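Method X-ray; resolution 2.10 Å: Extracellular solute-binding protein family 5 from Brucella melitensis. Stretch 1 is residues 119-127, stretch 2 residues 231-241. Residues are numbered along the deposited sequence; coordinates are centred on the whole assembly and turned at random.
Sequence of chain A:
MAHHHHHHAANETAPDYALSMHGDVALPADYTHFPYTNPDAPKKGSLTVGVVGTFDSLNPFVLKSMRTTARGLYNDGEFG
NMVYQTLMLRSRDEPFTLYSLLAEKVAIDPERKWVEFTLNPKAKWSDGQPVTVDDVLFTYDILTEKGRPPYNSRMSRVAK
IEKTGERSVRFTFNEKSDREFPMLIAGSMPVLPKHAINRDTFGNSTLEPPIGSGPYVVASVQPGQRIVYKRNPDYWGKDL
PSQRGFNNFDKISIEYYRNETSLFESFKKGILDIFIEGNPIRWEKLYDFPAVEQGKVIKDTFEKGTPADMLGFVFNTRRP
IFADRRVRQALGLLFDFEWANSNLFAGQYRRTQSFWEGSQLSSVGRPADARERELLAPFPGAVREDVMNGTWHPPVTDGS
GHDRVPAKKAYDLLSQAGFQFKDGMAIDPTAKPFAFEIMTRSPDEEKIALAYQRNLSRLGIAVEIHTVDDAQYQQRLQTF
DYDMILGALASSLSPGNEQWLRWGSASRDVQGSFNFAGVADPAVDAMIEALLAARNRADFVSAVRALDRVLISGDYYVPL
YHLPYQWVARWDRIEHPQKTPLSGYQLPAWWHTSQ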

# COMPACT_ATOMS: atom_id res chain seq x y z
N LEU A 119 -19.30 21.43 -8.82
CA LEU A 119 -18.80 21.83 -7.51
C LEU A 119 -19.94 22.21 -6.58
O LEU A 119 -20.99 22.70 -7.02
CB LEU A 119 -17.85 23.02 -7.62
CG LEU A 119 -16.64 22.84 -8.55
CD1 LEU A 119 -15.81 24.12 -8.61
CD2 LEU A 119 -15.80 21.69 -8.05
N ASN A 120 -19.73 21.95 -5.31
CA ASN A 120 -20.66 22.32 -4.27
C ASN A 120 -20.64 23.84 -4.09
O ASN A 120 -19.57 24.43 -3.94
CB ASN A 120 -20.22 21.63 -2.98
CG ASN A 120 -21.26 21.75 -1.89
OD1 ASN A 120 -21.72 22.87 -1.57
ND2 ASN A 120 -21.61 20.62 -1.29
N PRO A 121 -21.81 24.49 -4.15
CA PRO A 121 -21.75 25.97 -4.07
C PRO A 121 -21.26 26.53 -2.73
O PRO A 121 -20.86 27.68 -2.67
CB PRO A 121 -23.19 26.40 -4.33
CG PRO A 121 -24.02 25.18 -4.06
CD PRO A 121 -23.16 23.99 -4.41
N LYS A 122 -21.25 25.72 -1.68
CA LYS A 122 -20.70 26.15 -0.40
C LYS A 122 -19.17 26.05 -0.29
O LYS A 122 -18.60 26.47 0.71
CB LYS A 122 -21.24 25.29 0.73
CG LYS A 122 -22.71 25.28 0.90
CD LYS A 122 -23.07 24.21 1.93
CE LYS A 122 -24.54 24.32 2.32
NZ LYS A 122 -24.87 23.39 3.45
N ALA A 123 -18.50 25.47 -1.28
CA ALA A 123 -17.07 25.19 -1.13
C ALA A 123 -16.27 26.49 -1.03
O ALA A 123 -16.41 27.34 -1.88
CB ALA A 123 -16.57 24.38 -2.30
N LYS A 124 -15.43 26.61 0.01
CA LYS A 124 -14.60 27.77 0.26
C LYS A 124 -13.19 27.38 0.70
O LYS A 124 -13.00 26.40 1.44
CB LYS A 124 -15.19 28.68 1.35
CG LYS A 124 -16.59 29.17 1.07
CD LYS A 124 -17.25 29.88 2.28
CE LYS A 124 -17.83 28.95 3.38
NZ LYS A 124 -19.12 28.16 3.09
N TRP A 125 -12.24 28.18 0.25
CA TRP A 125 -10.88 28.23 0.79
C TRP A 125 -10.94 28.65 2.26
O TRP A 125 -11.95 29.21 2.71
CB TRP A 125 -10.03 29.21 -0.06
CG TRP A 125 -10.03 28.82 -1.50
CD1 TRP A 125 -10.67 29.44 -2.54
CD2 TRP A 125 -9.42 27.64 -2.05
NE1 TRP A 125 -10.43 28.76 -3.72
CE2 TRP A 125 -9.69 27.64 -3.44
CE3 TRP A 125 -8.69 26.61 -1.50
CZ2 TRP A 125 -9.25 26.61 -4.28
CZ3 TRP A 125 -8.23 25.57 -2.35
CH2 TRP A 125 -8.52 25.59 -3.72
N SER A 126 -9.89 28.33 3.02
CA SER A 126 -9.88 28.62 4.45
C SER A 126 -9.84 30.11 4.73
O SER A 126 -10.16 30.51 5.82
CB SER A 126 -8.68 27.95 5.17
OG SER A 126 -7.43 28.42 4.70
N ASP A 127 -9.47 30.94 3.74
CA ASP A 127 -9.59 32.39 3.88
C ASP A 127 -10.99 32.93 3.49
O ASP A 127 -11.20 34.13 3.47
CB ASP A 127 -8.52 33.09 3.03
CG ASP A 127 -8.65 32.78 1.53
OD1 ASP A 127 -9.72 32.31 1.08
OD2 ASP A 127 -7.67 33.03 0.79
N ARG A 231 -8.12 23.28 13.54
CA ARG A 231 -9.36 23.15 12.77
C ARG A 231 -9.96 24.50 12.48
O ARG A 231 -10.06 25.35 13.36
CB ARG A 231 -10.37 22.27 13.49
CG ARG A 231 -11.60 21.91 12.66
CD ARG A 231 -12.49 20.90 13.38
NE ARG A 231 -13.02 21.48 14.61
CZ ARG A 231 -13.25 20.81 15.74
NH1 ARG A 231 -13.04 19.50 15.82
NH2 ARG A 231 -13.68 21.46 16.82
N ASN A 232 -10.37 24.71 11.24
CA ASN A 232 -11.06 25.96 10.89
C ASN A 232 -12.51 25.83 11.32
O ASN A 232 -13.21 25.01 10.80
CB ASN A 232 -11.01 26.15 9.41
CG ASN A 232 -11.78 27.36 8.94
OD1 ASN A 232 -12.25 28.15 9.72
ND2 ASN A 232 -11.88 27.50 7.62
N PRO A 233 -12.99 26.65 12.27
CA PRO A 233 -14.39 26.46 12.66
C PRO A 233 -15.39 26.74 11.56
O PRO A 233 -16.51 26.29 11.64
CB PRO A 233 -14.59 27.43 13.84
CG PRO A 233 -13.42 28.34 13.81
CD PRO A 233 -12.29 27.63 13.13
N ASP A 234 -14.99 27.49 10.53
CA ASP A 234 -15.86 27.78 9.41
C ASP A 234 -15.63 26.86 8.21
O ASP A 234 -16.03 27.20 7.09
CB ASP A 234 -15.65 29.23 8.94
CG ASP A 234 -16.87 29.82 8.27
OD1 ASP A 234 -18.03 29.47 8.58
OD2 ASP A 234 -16.68 30.69 7.41
N TYR A 235 -14.97 25.72 8.43
CA TYR A 235 -14.73 24.73 7.37
C TYR A 235 -16.02 24.51 6.55
O TYR A 235 -17.04 24.17 7.10
CB TYR A 235 -14.24 23.43 7.99
CG TYR A 235 -14.21 22.26 7.02
CD1 TYR A 235 -13.57 22.36 5.81
CD2 TYR A 235 -14.85 21.08 7.32
CE1 TYR A 235 -13.57 21.31 4.90
CE2 TYR A 235 -14.81 20.00 6.43
CZ TYR A 235 -14.19 20.14 5.22
OH TYR A 235 -14.18 19.09 4.36
N TRP A 236 -15.95 24.73 5.25
CA TRP A 236 -17.09 24.70 4.38
C TRP A 236 -17.80 23.34 4.34
O TRP A 236 -19.01 23.28 4.14
CB TRP A 236 -16.64 25.05 2.93
CG TRP A 236 -15.97 23.88 2.26
CD1 TRP A 236 -14.63 23.58 2.27
CD2 TRP A 236 -16.61 22.86 1.48
NE1 TRP A 236 -14.40 22.41 1.58
CE2 TRP A 236 -15.59 21.94 1.08
CE3 TRP A 236 -17.93 22.61 1.09
CZ2 TRP A 236 -15.86 20.81 0.30
CZ3 TRP A 236 -18.22 21.49 0.32
CH2 TRP A 236 -17.19 20.59 -0.07
N GLY A 237 -17.04 22.25 4.54
CA GLY A 237 -17.56 20.90 4.37
C GLY A 237 -18.11 20.24 5.61
O GLY A 237 -18.42 19.05 5.60
N LYS A 238 -18.19 20.99 6.68
CA LYS A 238 -18.51 20.42 8.00
C LYS A 238 -19.82 19.62 8.00
O LYS A 238 -19.95 18.73 8.78
CB LYS A 238 -18.54 21.50 9.09
CG LYS A 238 -19.75 22.38 8.96
CD LYS A 238 -19.67 23.72 9.65
CE LYS A 238 -18.56 23.83 10.69
NZ LYS A 238 -18.84 25.11 11.39
N ASP A 239 -20.79 19.96 7.17
CA ASP A 239 -22.09 19.28 7.21
C ASP A 239 -22.29 18.26 6.10
O ASP A 239 -23.37 17.70 5.98
CB ASP A 239 -23.23 20.30 7.13
CG ASP A 239 -23.24 21.25 8.30
OD1 ASP A 239 -23.02 20.84 9.44
OD2 ASP A 239 -23.46 22.42 8.08
N LEU A 240 -21.29 17.99 5.31
CA LEU A 240 -21.45 16.95 4.32
C LEU A 240 -21.57 15.55 4.97
O LEU A 240 -20.82 15.22 5.89
CB LEU A 240 -20.28 16.91 3.37
CG LEU A 240 -19.93 18.19 2.62
CD1 LEU A 240 -18.67 17.87 1.83
CD2 LEU A 240 -21.02 18.69 1.73
N PRO A 241 -22.48 14.73 4.43
CA PRO A 241 -22.52 13.36 4.88
C PRO A 241 -21.16 12.66 4.75
O PRO A 241 -20.80 11.90 5.64
CB PRO A 241 -23.60 12.74 4.02
CG PRO A 241 -24.58 13.88 3.81
CD PRO A 241 -23.67 15.07 3.61
O HOH W 1 -13.38 26.15 3.95
O HOH W 2 -14.33 28.36 5.06
O HOH W 3 -12.75 30.24 6.72

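No direct hydrogen bond joins these two stretches; the polar links between them run through water. Three waters lie in the gap, and each touches both sides. Water 1 donates to Lys124 O (2.6 Å from the water O) and accepts from Trp236 N (3.2 Å from the same O). Water 3 donates to Ser126 O at 2.8 Å from its O atom, and Asn232 ND2 donates to that O at 3.0 Å. Water 2 donates to Asp234 O, 2.9 Å from its O atom; its bond to Trp125 O, at 3.5 Å, is weak. The direct approach of Asn232 ND2 to Ser126 O is 3.9 Å, too long for a hydrogen bond, and water 3 spans it.

The backbones do not pair as strands. Both segments are largely loop; the first contains one type I turn and the second three. One turn runs from Asn120 to Ala123, closed by Ala123 N to Asn120 O at 3.0 Å. In the other stretch, turns start at Asn232, Tyr235 and Gly237. Two of these have good closing bonds: Tyr235 N to Asn232 O at 3.0 Å and Leu240 N to Gly237 O at 3.1 Å. The middle one, Lys238 N to Tyr235 O at 3.4 Å, is weak. Two asparagines brace their own turns in the same way. Asn120 OD1 accepts from Lys122 N at 2.9 Å, and Asn232 OD1 accepts from Asp234 N at 2.9 Å.

Trp236 is the centre of the packing and has the largest area covered by the other stretch. The two backbones come near here, with Ala123 CA 5.5 Å from Trp236 CA. The methyl group of Ala123 sits over one face of the indole. Its CB lies 4.0 Å from the centroid of the Trp236 six-membered ring, 10° off the normal, a CH-pi contact. Asn120 also meets this ring, with Asn120 CG 3.8 Å from Trp236 CZ3. The amide then reaches Leu240, where Asn120 ND2 is 3.6 Å from Leu240 CD2. This is van der Waals contact, since a methyl group cannot accept a hydrogen bond. Trp236 NE1 bonds elsewhere in the structure.

Carbonyl groups press on the tryptophan as well. Lys122 O lies 3.3 Å from Trp236 CB, and Lys124 O lies 3.4 Å from Trp236 CD1. The Lys124 side chain folds back on its own stretch, so that Lys124 NZ donates to Lys122 O at 3.0 Å. This places the ammonium group beside the tryptophan, with Lys124 NZ 4.0 Å from Trp236 CB.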